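Local atomic coordinates of acetylornithine aminotransferase (Aquifex aeolicus, PDB entry 2EH6), a protein that uses pyridoxal 5'-phosphate to transfer an amino group between N(2)-acetyl-L-ornithine and 2-oxoglutarate in arginine biosynthesis, working as a homodimer. Residues 29-34 / 339-344; 70-75 / 276-281; 121-126 / 176-181. One frame throughout, in Å; residues are numbered along the deposited sequence.

Contact 1 of 3, residues 29-34 / 339-344; sequences EYLDFV and KGLLIN
Leu31 and Leu341 face each other across two parallel strands, and Asp32 and Leu342 form the next bridge. The chain directions differ by only 14°. Leu31 sits between its partners, its N giving a hydrogen bond to Gly340 O (2.8 Å) and its O taking one from Leu342 N (3.0 Å). A third bond, from Phe33 N to Leu342 O, is more bent, at 136° about the hydrogen. Gly340 has a positive phi and is the C' residue of the Schellman motif that ends helix 330-338; a CB there would press on Glu29 O, so glycine suits the turn into the strand.

On one face Leu342 crosses the Tyr30 side chain at about a right angle, CG lying 3.8 Å from Tyr30 CB and CD2 beside the ring atom CD2. On the other, Leu31 and Leu341 lie side by side, and Leu341 CD1 also reaches Phe33 CD1 (4.0 Å). Asp32 CG is anti to the backbone N (chi1 -176°), beside the carbonyl carbon; from there OD1 accepts from Val34 N, which comes from above the carboxylate plane, and from Ser35 N. Val34 CG2 packs 3.3 Å from Ile343 C, and Tyr67 of the second subunit covers Val34 and Leu342.

The bond from Val34 N to Asp32 OD1 closes an Asx turn at the end of strand 29-32, where an N-terminal strand joins the C-terminal part of the chain in one mixed sheet.

Contact 2 of 3, residues 70-75 / 276-281; sequences PWQEEL and LACRAG
Trp71 and Leu75, one turn apart on helix 70-81, meet Cys278 and Gly281 of helix 275-308 in a close, nearly parallel helix pair. The segment axes approach to 9.1 Å and cross at 26°, and the contact is made by apolar packing.

Cys278 points at the other helix and fits among three of its side chains. Its SG lies near the plane of the Trp71 indole, at the edge, 3.7 Å from CD1, with the line from the centroid of the five-membered ring to SG 82° off the ring normal: a sulfur-aromatic contact in which the thiol meets the ring rim and not its face. CD1 is the ring atom nearest the sulfur. One indole face carries Pro70 CD, offset toward the rim, while Phe14 of the second subunit also packs on Trp71. From the next residue, Gln72 CG touches the same sulfur at 3.9 Å; beyond it, NE2 is hydrogen-bonded to Asn65 OD1 and Gly273 O. A small, weakly polar cysteine suits this place, filling the space between an aromatic edge and aliphatic carbons.

Leu75 CG is anti to the backbone N (chi1 -177°), and the two methyls divide the work. CD2 lies against Cys278 CA at 3.9 Å, whereas CD1 rests on the backbone of Gly281. An alanine in place of Leu75 would probably leave a gap over Cys278 and Gly281, with the contacts of CD2 on Cys278 CA and of CD1 on the glycine backbone both lost. Glycine suits position Gly281, since a CB there would clash with Leu75 CD2; beside it Leu75 CD1 lies 3.5 Å from Gly281 C.

Contact 3 of 3, residues 121-126 / 176-181; sequences ISFENS and IIIEVI. With PLP (pyridoxal-5'-phosphate), chain C.
Ile121 and Ile176 are bridged in parallel where strands 119-123 and 173-178 run side by side, and the backbone bond here is Ile177 N to Ile121 O (2.9 Å). Longer CA-H...O contacts flank it, from Ile176 CA to Ile121 O and from Ser122 CA to Ile177 O. Further on the strands diverge, and a water joins them, accepting from Phe123 N and donating to Ile177 O.

The apolar contacts centre on Phe123. Its ring crosses Ile178 obliquely, CE2 lying 3.5 Å from Ile178 CD1, and CE2 also meets Ile176 CG2 at 3.9 Å. Branched isoleucines suit the strand and give methyls to this ring and to helix 192-205 beyond.

The polar contacts gather round a type II turn from Phe123 to Ser126. Phe123 O takes hydrogen bonds from both Ser126 N and Ser126 OG, the latter 2.7 Å long and in the carbonyl plane; Asn125, with positive phi, suits the third place in the turn. Glu179 extends beyond CG, and its OE2 accepts from Phe127 N while lying in close contact with Ser126 CA, at 3.1 Å. A second water donates to Glu179 OE1 and to Asn125 O.

Glu179 OE1 also lies 3.4 Å from the cofactor methyl C2A, making this the strand-end side of the pyridoxal 5'-phosphate pocket, as expected of the large-domain sheet in fold-type I aminotransferases.

All three contacts are largely buried, but they sit in different parts of the fold. Contacts 1 and 3 are parallel strand pairs in two separate mixed sheets, with centres about 29 Å apart; contact 2 packs two helices and lies across the chain's centre from contact 3. Their chemistry follows: contact 1 has three direct backbone bonds, contact 3 has one and then relies on water and a carboxylate as its strands part, and contact 2 depends on sulfur, ring and methyl packing. Contacts 1 and 2 touch the second subunit, whereas contact 3 touches the cofactor instead. Along the chain, contact 3 is nested within the loop closed by contact 2, itself within that of contact 1.

Contact 1 of 3, residues 29-34 / 339-344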
loop_
_atom_site.group_PDB
_atom_site.type_symbol
_atom_site.label_atom_id
_atom_site.label_comp_id
_atom_site.label_asym_id
_atom_site.label_seq_id
_atom_site.Cartn_x
_atom_site.Cartn_y
_atom_site.Cartn_z
ATOM N N GLU A 29 8.901 16.420 -25.459
ATOM C CA GLU A 29 8.479 15.036 -25.633
ATOM C C GLU A 29 9.578 14.043 -25.281
ATOM O O GLU A 29 10.734 14.249 -25.633
ATOM C CB GLU A 29 8.044 14.834 -27.083
ATOM C CG GLU A 29 7.449 13.477 -27.392
ATOM C CD GLU A 29 7.021 13.377 -28.839
ATOM O OE1 GLU A 29 7.908 13.344 -29.717
ATOM O OE2 GLU A 29 5.802 13.345 -29.098
ATOM N N TYR A 30 9.211 12.965 -24.587
ATOM C CA TYR A 30 10.178 11.941 -24.197
ATOM C C TYR A 30 9.689 10.528 -24.509
ATOM O O TYR A 30 8.540 10.187 -24.224
ATOM C CB TYR A 30 10.472 12.007 -22.694
ATOM C CG TYR A 30 10.946 13.343 -22.186
ATOM C CD1 TYR A 30 10.040 14.360 -21.888
ATOM C CD2 TYR A 30 12.303 13.583 -21.969
ATOM C CE1 TYR A 30 10.472 15.576 -21.381
ATOM C CE2 TYR A 30 12.743 14.795 -21.466
ATOM C CZ TYR A 30 11.824 15.785 -21.171
ATOM O OH TYR A 30 12.261 16.976 -20.647
ATOM N N LEU A 31 10.566 9.715 -25.097
ATOM C CA LEU A 31 10.245 8.320 -25.397
ATOM C C LEU A 31 10.477 7.630 -24.052
ATOM O O LEU A 31 11.568 7.705 -23.482
ATOM C CB LEU A 31 11.197 7.775 -26.472
ATOM C CG LEU A 31 11.083 6.321 -26.954
ATOM C CD1 LEU A 31 9.667 5.994 -27.383
ATOM C CD2 LEU A 31 12.047 6.117 -28.120
ATOM N N ASP A 32 9.447 6.966 -23.546
ATOM C CA ASP A 32 9.515 6.333 -22.237
ATOM C C ASP A 32 9.991 4.886 -22.198
ATOM O O ASP A 32 9.239 3.966 -22.503
ATOM C CB ASP A 32 8.145 6.452 -21.566
ATOM C CG ASP A 32 8.132 5.906 -20.150
ATOM O OD1 ASP A 32 9.218 5.654 -19.587
ATOM O OD2 ASP A 32 7.027 5.745 -19.597
ATOM N N PHE A 33 11.247 4.694 -21.811
ATOM C CA PHE A 33 11.806 3.355 -21.705
ATOM C C PHE A 33 12.017 2.947 -20.250
ATOM O O PHE A 33 12.878 2.122 -19.937
ATOM C CB PHE A 33 13.116 3.256 -22.487
ATOM C CG PHE A 33 12.931 2.758 -23.889
ATOM C CD1 PHE A 33 12.091 3.432 -24.768
ATOM C CD2 PHE A 33 13.552 1.589 -24.314
ATOM C CE1 PHE A 33 11.865 2.945 -26.054
ATOM C CE2 PHE A 33 13.333 1.095 -25.595
ATOM C CZ PHE A 33 12.488 1.773 -26.465
ATOM N N VAL A 34 11.215 3.533 -19.367
ATOM C CA VAL A 34 11.278 3.236 -17.940
ATOM C C VAL A 34 9.880 2.882 -17.417
ATOM O O VAL A 34 9.740 2.169 -16.425
ATOM C CB VAL A 34 11.823 4.444 -17.136
ATOM C CG1 VAL A 34 11.628 4.215 -15.648
ATOM C CG2 VAL A 34 13.306 4.639 -17.438
ATOM N N LYS A 339 18.122 14.288 -24.601
ATOM C CA LYS A 339 17.824 13.902 -25.974
ATOM C C LYS A 339 16.440 13.282 -26.156
ATOM O O LYS A 339 16.182 12.617 -27.157
ATOM C CB LYS A 339 18.892 12.942 -26.502
ATOM C CG LYS A 339 20.300 13.516 -26.465
ATOM C CD LYS A 339 21.146 13.007 -27.620
ATOM C CE LYS A 339 22.509 13.685 -27.636
ATOM N NZ LYS A 339 23.116 13.669 -28.997
ATOM N N GLY A 340 15.556 13.501 -25.190
ATOM C CA GLY A 340 14.203 12.975 -25.291
ATOM C C GLY A 340 14.025 11.484 -25.052
ATOM O O GLY A 340 13.110 10.870 -25.608
ATOM N N LEU A 341 14.894 10.895 -24.235
ATOM C CA LEU A 341 14.795 9.469 -23.925
ATOM C C LEU A 341 14.915 9.235 -22.428
ATOM O O LEU A 341 15.871 9.690 -21.794
ATOM C CB LEU A 341 15.889 8.662 -24.636
ATOM C CG LEU A 341 15.885 7.167 -24.269
ATOM C CD1 LEU A 341 14.637 6.512 -24.849
ATOM C CD2 LEU A 341 17.137 6.482 -24.798
ATOM N N LEU A 342 13.941 8.522 -21.872
ATOM C CA LEU A 342 13.936 8.206 -20.451
ATOM C C LEU A 342 14.482 6.805 -20.214
ATOM O O LEU A 342 13.878 5.811 -20.643
ATOM C CB LEU A 342 12.516 8.276 -19.884
ATOM C CG LEU A 342 11.714 9.568 -20.041
ATOM C CD1 LEU A 342 10.342 9.382 -19.400
ATOM C CD2 LEU A 342 12.458 10.722 -19.391
ATOM N N ILE A 343 15.629 6.730 -19.546
ATOM C CA ILE A 343 16.238 5.453 -19.206
ATOM C C ILE A 343 16.523 5.496 -17.707
ATOM O O ILE A 343 16.413 6.553 -17.077
ATOM C CB ILE A 343 17.551 5.192 -19.997
ATOM C CG1 ILE A 343 18.538 6.346 -19.795
ATOM C CG2 ILE A 343 17.241 5.010 -21.473
ATOM C CD1 ILE A 343 19.843 6.168 -20.557
ATOM N N ASN A 344 16.885 4.353 -17.134
ATOM C CA ASN A 344 17.153 4.276 -15.704
ATOM C C ASN A 344 18.528 3.693 -15.388
ATOM O O ASN A 344 19.056 2.876 -16.135
ATOM C CB ASN A 344 16.056 3.449 -15.028
ATOM C CG ASN A 344 16.286 3.269 -13.542
ATOM O OD1 ASN A 344 16.697 2.199 -13.091
ATOM N ND2 ASN A 344 16.024 4.319 -12.770
#

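Contact 2 of 3, residues 70-75 / 276-281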
loop_
_atom_site.group_PDB
_atom_site.type_symbol
_atom_site.label_atom_id
_atom_site.label_comp_id
_atom_site.label_asym_id
_atom_site.label_seq_id
_atom_site.Cartn_x
_atom_site.Cartn_y
_atom_site.Cartn_z
ATOM N N PRO A 70 -17.239 -8.734 -6.146
ATOM C CA PRO A 70 -17.249 -9.580 -7.347
ATOM C C PRO A 70 -16.104 -9.303 -8.319
ATOM O O PRO A 70 -15.611 -10.209 -8.993
ATOM C CB PRO A 70 -18.616 -9.287 -7.961
ATOM C CG PRO A 70 -19.465 -8.983 -6.753
ATOM C CD PRO A 70 -18.550 -8.086 -5.955
ATOM N N TRP A 71 -15.693 -8.043 -8.408
ATOM C CA TRP A 71 -14.597 -7.673 -9.298
ATOM C C TRP A 71 -13.303 -8.355 -8.860
ATOM O O TRP A 71 -12.431 -8.624 -9.684
ATOM C CB TRP A 71 -14.435 -6.152 -9.320
ATOM C CG TRP A 71 -14.588 -5.527 -7.978
ATOM C CD1 TRP A 71 -13.627 -5.397 -7.018
ATOM C CD2 TRP A 71 -15.787 -4.971 -7.427
ATOM N NE1 TRP A 71 -14.154 -4.793 -5.903
ATOM C CE2 TRP A 71 -15.478 -4.522 -6.126
ATOM C CE3 TRP A 71 -17.095 -4.807 -7.909
ATOM C CZ2 TRP A 71 -16.429 -3.921 -5.294
ATOM C CZ3 TRP A 71 -18.044 -4.208 -7.081
ATOM C CH2 TRP A 71 -17.703 -3.773 -5.786
ATOM N N GLN A 72 -13.174 -8.626 -7.563
ATOM C CA GLN A 72 -11.988 -9.321 -7.056
ATOM C C GLN A 72 -12.011 -10.762 -7.583
ATOM O O GLN A 72 -10.987 -11.295 -8.013
ATOM C CB GLN A 72 -11.972 -9.324 -5.517
ATOM C CG GLN A 72 -11.338 -8.071 -4.897
ATOM C CD GLN A 72 -11.423 -8.043 -3.372
ATOM O OE1 GLN A 72 -11.136 -9.035 -2.698
ATOM N NE2 GLN A 72 -11.806 -6.898 -2.827
ATOM N N GLU A 73 -13.185 -11.388 -7.548
ATOM C CA GLU A 73 -13.326 -12.758 -8.044
ATOM C C GLU A 73 -12.907 -12.852 -9.506
ATOM O O GLU A 73 -12.134 -13.729 -9.879
ATOM C CB GLU A 73 -14.778 -13.237 -7.930
ATOM C CG GLU A 73 -15.236 -13.590 -6.535
ATOM C CD GLU A 73 -14.523 -14.803 -5.967
ATOM O OE1 GLU A 73 -13.948 -15.594 -6.749
ATOM O OE2 GLU A 73 -14.555 -14.971 -4.731
ATOM N N GLU A 74 -13.428 -11.944 -10.331
ATOM C CA GLU A 74 -13.120 -11.942 -11.758
ATOM C C GLU A 74 -11.637 -11.815 -12.068
ATOM O O GLU A 74 -11.112 -12.546 -12.904
ATOM C CB GLU A 74 -13.871 -10.819 -12.483
ATOM C CG GLU A 74 -13.212 -10.442 -13.811
ATOM C CD GLU A 74 -14.057 -9.535 -14.685
ATOM O OE1 GLU A 74 -14.596 -8.529 -14.170
ATOM O OE2 GLU A 74 -14.163 -9.825 -15.899
ATOM N N LEU A 75 -10.963 -10.876 -11.409
ATOM C CA LEU A 75 -9.541 -10.680 -11.646
ATOM C C LEU A 75 -8.738 -11.867 -11.116
ATOM O O LEU A 75 -7.812 -12.342 -11.771
ATOM C CB LEU A 75 -9.066 -9.383 -10.980
ATOM C CG LEU A 75 -7.597 -9.026 -11.212
ATOM C CD1 LEU A 75 -7.306 -9.004 -12.711
ATOM C CD2 LEU A 75 -7.289 -7.672 -10.570
ATOM N N LEU A 276 -11.781 -0.019 -8.570
ATOM C CA LEU A 276 -10.996 0.742 -9.535
ATOM C C LEU A 276 -9.726 -0.023 -9.911
ATOM O O LEU A 276 -9.386 -0.153 -11.087
ATOM C CB LEU A 276 -10.634 2.111 -8.958
ATOM C CG LEU A 276 -10.025 3.098 -9.959
ATOM C CD1 LEU A 276 -11.066 3.454 -11.009
ATOM C CD2 LEU A 276 -9.551 4.345 -9.236
ATOM N N ALA A 277 -9.030 -0.535 -8.903
ATOM C CA ALA A 277 -7.808 -1.297 -9.122
ATOM C C ALA A 277 -8.103 -2.580 -9.899
ATOM O O ALA A 277 -7.356 -2.969 -10.804
ATOM C CB ALA A 277 -7.165 -1.642 -7.775
ATOM N N CYS A 278 -9.192 -3.245 -9.542
ATOM C CA CYS A 278 -9.553 -4.488 -10.214
ATOM C C CYS A 278 -9.985 -4.271 -11.661
ATOM O O CYS A 278 -9.737 -5.113 -12.517
ATOM C CB CYS A 278 -10.641 -5.213 -9.423
ATOM S SG CYS A 278 -10.040 -5.921 -7.847
ATOM N N ARG A 279 -10.624 -3.140 -11.941
ATOM C CA ARG A 279 -11.051 -2.853 -13.308
ATOM C C ARG A 279 -9.788 -2.666 -14.151
ATOM O O ARG A 279 -9.706 -3.125 -15.293
ATOM C CB ARG A 279 -11.906 -1.580 -13.329
ATOM C CG ARG A 279 -12.566 -1.252 -14.671
ATOM C CD ARG A 279 -13.700 -2.216 -15.024
ATOM N NE ARG A 279 -14.374 -1.830 -16.266
ATOM C CZ ARG A 279 -15.398 -0.977 -16.347
ATOM N NH1 ARG A 279 -15.897 -0.407 -15.256
ATOM N NH2 ARG A 279 -15.923 -0.686 -17.531
ATOM N N ALA A 280 -8.791 -2.002 -13.575
ATOM C CA ALA A 280 -7.533 -1.771 -14.269
ATOM C C ALA A 280 -6.830 -3.095 -14.525
ATOM O O ALA A 280 -6.407 -3.381 -15.651
ATOM C CB ALA A 280 -6.638 -0.854 -13.440
ATOM N N GLY A 281 -6.707 -3.900 -13.473
ATOM C CA GLY A 281 -6.048 -5.186 -13.600
ATOM C C GLY A 281 -6.718 -6.090 -14.618
ATOM O O GLY A 281 -6.046 -6.817 -15.344
#

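Contact 3 of 3, residues 121-126 / 176-181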
loop_
_atom_site.group_PDB
_atom_site.type_symbol
_atom_site.label_atom_id
_atom_site.label_comp_id
_atom_site.label_asym_id
_atom_site.label_seq_id
_atom_site.Cartn_x
_atom_site.Cartn_y
_atom_site.Cartn_z
ATOM N N ILE A 121 15.088 -17.386 3.815
ATOM C CA ILE A 121 16.353 -17.193 3.143
ATOM C C ILE A 121 16.031 -16.382 1.898
ATOM O O ILE A 121 15.211 -16.798 1.084
ATOM C CB ILE A 121 16.979 -18.529 2.695
ATOM C CG1 ILE A 121 17.366 -19.363 3.921
ATOM C CG2 ILE A 121 18.197 -18.259 1.804
ATOM C CD1 ILE A 121 17.936 -20.732 3.578
ATOM N N SER A 122 16.643 -15.212 1.768
ATOM C CA SER A 122 16.435 -14.392 0.583
ATOM C C SER A 122 17.824 -14.224 -0.018
ATOM O O SER A 122 18.768 -14.877 0.427
ATOM C CB SER A 122 15.806 -13.038 0.937
ATOM O OG SER A 122 16.624 -12.297 1.819
ATOM N N PHE A 123 17.967 -13.353 -1.008
ATOM C CA PHE A 123 19.263 -13.194 -1.650
ATOM C C PHE A 123 19.871 -11.802 -1.646
ATOM O O PHE A 123 19.166 -10.795 -1.543
ATOM C CB PHE A 123 19.162 -13.705 -3.087
ATOM C CG PHE A 123 18.899 -15.177 -3.180
ATOM C CD1 PHE A 123 19.953 -16.087 -3.160
ATOM C CD2 PHE A 123 17.600 -15.660 -3.248
ATOM C CE1 PHE A 123 19.715 -17.460 -3.206
ATOM C CE2 PHE A 123 17.352 -17.031 -3.293
ATOM C CZ PHE A 123 18.414 -17.931 -3.272
ATOM N N GLU A 124 21.195 -11.766 -1.751
ATOM C CA GLU A 124 21.932 -10.515 -1.801
ATOM C C GLU A 124 21.524 -9.795 -3.082
ATOM O O GLU A 124 21.258 -10.437 -4.099
ATOM C CB GLU A 124 23.440 -10.792 -1.814
ATOM C CG GLU A 124 24.039 -11.015 -0.429
ATOM C CD GLU A 124 25.499 -11.430 -0.473
ATOM O OE1 GLU A 124 26.218 -11.005 -1.404
ATOM O OE2 GLU A 124 25.932 -12.174 0.431
ATOM N N ASN A 125 21.473 -8.466 -3.021
ATOM C CA ASN A 125 21.097 -7.635 -4.162
ATOM C C ASN A 125 19.619 -7.705 -4.489
ATOM O O ASN A 125 19.190 -7.194 -5.522
ATOM C CB ASN A 125 21.881 -8.028 -5.410
ATOM C CG ASN A 125 23.364 -7.930 -5.213
ATOM O OD1 ASN A 125 23.877 -6.888 -4.816
ATOM N ND2 ASN A 125 24.071 -9.018 -5.492
ATOM N N SER A 126 18.844 -8.341 -3.622
ATOM C CA SER A 126 17.414 -8.455 -3.847
ATOM C C SER A 126 16.714 -7.204 -3.338
ATOM O O SER A 126 17.271 -6.443 -2.541
ATOM C CB SER A 126 16.852 -9.672 -3.119
ATOM O OG SER A 126 16.870 -9.470 -1.714
ATOM N N ILE A 176 11.953 -19.812 1.078
ATOM C CA ILE A 176 13.001 -19.119 0.341
ATOM C C ILE A 176 12.307 -18.092 -0.558
ATOM O O ILE A 176 11.345 -18.422 -1.255
ATOM C CB ILE A 176 13.809 -20.109 -0.525
ATOM C CG1 ILE A 176 14.495 -21.139 0.382
ATOM C CG2 ILE A 176 14.835 -19.359 -1.360
ATOM C CD1 ILE A 176 15.361 -22.140 -0.353
ATOM N N ILE A 177 12.793 -16.851 -0.525
ATOM C CA ILE A 177 12.222 -15.753 -1.309
ATOM C C ILE A 177 13.203 -15.343 -2.402
ATOM O O ILE A 177 14.370 -15.065 -2.121
ATOM C CB ILE A 177 11.957 -14.523 -0.414
ATOM C CG1 ILE A 177 11.085 -14.923 0.776
ATOM C CG2 ILE A 177 11.278 -13.430 -1.223
ATOM C CD1 ILE A 177 10.944 -13.835 1.825
ATOM N N ILE A 178 12.733 -15.264 -3.642
ATOM C CA ILE A 178 13.641 -14.912 -4.724
ATOM C C ILE A 178 12.985 -14.196 -5.902
ATOM O O ILE A 178 11.779 -14.302 -6.113
ATOM C CB ILE A 178 14.321 -16.200 -5.250
ATOM C CG1 ILE A 178 15.438 -15.861 -6.238
ATOM C CG2 ILE A 178 13.271 -17.104 -5.903
ATOM C CD1 ILE A 178 16.256 -17.075 -6.665
ATOM N N GLU A 179 13.794 -13.457 -6.658
ATOM C CA GLU A 179 13.325 -12.782 -7.866
ATOM C C GLU A 179 13.969 -13.581 -8.998
ATOM O O GLU A 179 15.174 -13.807 -8.962
ATOM C CB GLU A 179 13.841 -11.339 -7.928
ATOM C CG GLU A 179 13.371 -10.446 -6.801
ATOM C CD GLU A 179 14.248 -9.225 -6.639
ATOM O OE1 GLU A 179 14.126 -8.277 -7.451
ATOM O OE2 GLU A 179 15.074 -9.219 -5.705
ATOM N N VAL A 180 13.186 -14.017 -9.983
ATOM C CA VAL A 180 13.740 -14.777 -11.106
ATOM C C VAL A 180 14.841 -13.944 -11.756
ATOM O O VAL A 180 15.879 -14.465 -12.172
ATOM C CB VAL A 180 12.647 -15.123 -12.140
ATOM C CG1 VAL A 180 13.272 -15.741 -13.375
ATOM C CG2 VAL A 180 11.656 -16.102 -11.525
ATOM N N ILE A 181 14.593 -12.642 -11.844
ATOM C CA ILE A 181 15.554 -11.677 -12.369
ATOM C C ILE A 181 15.488 -10.509 -11.380
ATOM O O ILE A 181 14.420 -9.935 -11.169
ATOM C CB ILE A 181 15.170 -11.157 -13.781
ATOM C CG1 ILE A 181 15.188 -12.303 -14.796
ATOM C CG2 ILE A 181 16.156 -10.074 -14.217
ATOM C CD1 ILE A 181 14.753 -11.896 -16.195
HETATM N N1 PLP C . 9.705 -6.279 -4.975
HETATM C C2 PLP C . 10.237 -6.166 -6.207
HETATM C C2A PLP C . 10.894 -7.355 -6.859
HETATM C C3 PLP C . 10.183 -4.938 -6.897
HETATM O O3 PLP C . 10.721 -4.821 -8.148
HETATM C C4 PLP C . 9.552 -3.817 -6.262
HETATM C C4A PLP C . 9.484 -2.530 -6.993
HETATM C C5 PLP C . 8.997 -3.989 -4.930
HETATM C C6 PLP C . 9.102 -5.252 -4.330
HETATM C C5A PLP C . 8.322 -2.838 -4.200
HETATM O O4P PLP C . 7.037 -2.601 -4.778
HETATM P P PLP C . 6.325 -1.364 -4.006
HETATM O O1P PLP C . 4.999 -1.144 -4.628
HETATM O O2P PLP C . 6.128 -1.671 -2.453
HETATM O O3P PLP C . 7.232 -0.045 -4.171
HETATM O O HOH W 1 15.383 -12.558 -2.623
HETATM O O HOH W 2 16.544 -6.717 -7.050
#